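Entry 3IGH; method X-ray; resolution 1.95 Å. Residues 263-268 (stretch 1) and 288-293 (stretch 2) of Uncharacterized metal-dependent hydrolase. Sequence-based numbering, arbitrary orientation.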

# COMPACT_ATOMS: atom_id res chain seq x y z
N LEU A 263 18.13 7.37 -8.41
CA LEU A 263 19.24 8.33 -8.32
C LEU A 263 20.07 8.37 -9.61
O LEU A 263 20.04 7.43 -10.41
CB LEU A 263 20.18 7.95 -7.16
CG LEU A 263 19.52 7.78 -5.79
CD1 LEU A 263 20.52 7.22 -4.80
CD2 LEU A 263 18.97 9.10 -5.34
N PHE A 264 20.85 9.44 -9.75
CA PHE A 264 21.69 9.67 -10.94
C PHE A 264 23.13 9.94 -10.52
O PHE A 264 23.37 10.68 -9.57
CB PHE A 264 21.18 10.90 -11.70
CG PHE A 264 19.82 10.73 -12.29
CD1 PHE A 264 19.67 10.29 -13.61
CD2 PHE A 264 18.68 11.02 -11.55
CE1 PHE A 264 18.41 10.13 -14.17
CE2 PHE A 264 17.40 10.85 -12.09
CZ PHE A 264 17.27 10.41 -13.41
N THR A 265 24.07 9.32 -11.20
CA THR A 265 25.48 9.71 -11.08
C THR A 265 25.89 10.65 -12.20
O THR A 265 26.59 11.62 -11.95
CB THR A 265 26.44 8.51 -11.07
OG1 THR A 265 26.18 7.69 -12.22
CG2 THR A 265 26.27 7.70 -9.80
N ASP A 266 25.47 10.36 -13.44
CA ASP A 266 25.94 11.12 -14.61
C ASP A 266 24.86 11.41 -15.65
O ASP A 266 23.67 11.16 -15.43
CB ASP A 266 27.18 10.46 -15.24
CG ASP A 266 26.88 9.13 -15.93
OD1 ASP A 266 25.81 8.52 -15.71
OD2 ASP A 266 27.76 8.65 -16.67
N GLY A 267 25.28 11.97 -16.79
CA GLY A 267 24.34 12.25 -17.88
C GLY A 267 24.41 11.16 -18.92
O GLY A 267 24.46 9.97 -18.59
N SER A 268 24.46 11.56 -20.19
CA SER A 268 24.40 10.61 -21.30
C SER A 268 25.58 10.77 -22.25
O SER A 268 26.21 11.82 -22.31
CB SER A 268 23.08 10.79 -22.05
OG SER A 268 22.99 12.09 -22.62
N GLY A 288 32.83 14.47 -19.13
CA GLY A 288 31.45 14.29 -18.72
C GLY A 288 31.16 15.01 -17.42
O GLY A 288 31.94 15.86 -17.00
N GLN A 289 30.06 14.66 -16.77
CA GLN A 289 29.57 15.46 -15.67
C GLN A 289 28.90 14.62 -14.59
O GLN A 289 27.90 13.94 -14.84
CB GLN A 289 28.62 16.52 -16.23
CG GLN A 289 28.06 17.49 -15.24
CD GLN A 289 27.03 18.40 -15.89
OE1 GLN A 289 25.83 18.26 -15.66
NE2 GLN A 289 27.50 19.34 -16.71
N LEU A 290 29.46 14.68 -13.39
CA LEU A 290 28.89 14.06 -12.20
C LEU A 290 27.72 14.91 -11.71
O LEU A 290 27.87 16.11 -11.47
CB LEU A 290 29.96 13.91 -11.11
CG LEU A 290 29.61 13.16 -9.82
CD1 LEU A 290 29.43 11.66 -10.07
CD2 LEU A 290 30.68 13.40 -8.76
N VAL A 291 26.57 14.26 -11.59
CA VAL A 291 25.30 14.92 -11.24
C VAL A 291 25.17 15.11 -9.72
O VAL A 291 24.67 16.14 -9.26
CB VAL A 291 24.09 14.08 -11.80
CG1 VAL A 291 22.76 14.59 -11.26
CG2 VAL A 291 24.07 14.13 -13.32
N MET A 292 25.62 14.12 -8.97
CA MET A 292 25.50 14.12 -7.51
C MET A 292 26.76 13.47 -6.96
O MET A 292 27.24 12.49 -7.53
CB MET A 292 24.26 13.31 -7.09
CG MET A 292 23.81 13.50 -5.64
SD MET A 292 22.22 12.71 -5.25
CE MET A 292 21.09 14.03 -5.68
N GLU A 293 27.29 14.01 -5.86
CA GLU A 293 28.49 13.46 -5.21
C GLU A 293 28.14 12.26 -4.35
O GLU A 293 26.98 12.07 -3.97
CB GLU A 293 29.14 14.53 -4.33
CG GLU A 293 29.63 15.76 -5.09
CD GLU A 293 31.01 15.60 -5.70
OE1 GLU A 293 31.44 16.54 -6.39
OE2 GLU A 293 31.68 14.56 -5.49

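The two stretches run nearly antiparallel: the vectors from Phe264 CA to Gly267 CA and from Gln289 CA to Met292 CA lie 168° apart. Their closest CA atoms, those of Asp266 and Leu290, are 4.8 Å apart, and together the stretches bury 295 Å², a modest contact.

One hydrogen bond joins them. Val291 N donates to Thr265 O at 2.7 Å with an N-H...O angle of 178°, so the amide points almost straight at the carbonyl oxygen. No second such bond forms, and Met292 N, 4.0 Å from Thr265 O, is buried without a partner.

Two CA-H...O contacts accompany this bond, both on its Asp266/Gln289 side; the first shares its acceptor, Thr265 O. Leu290 CA lies 3.4 Å from Thr265 O, and Asp266 CA lies 3.4 Å from Gln289 O; each has an angle of 138° at the hydrogen. A C-H donor is weaker than an N-H, and the bent, longer geometry fits that.

Side chains add van der Waals packing. Val291, whose CA-to-CB bond points toward stretch 1, places CG1 4.0 Å from Phe264 CB, an apolar pairing at the base of the phenylalanine side chain, and CG2 3.7 Å from Asp266 O. Met292 CB rests 3.7 Å from Phe264 O. The polar groups Thr265 OG1, Asp266 OD1 and Asp266 OD2 are hydrogen-bonded elsewhere in the structure, so they are satisfied without stretch 2; the one hydrogen bond across the contact is backbone to backbone.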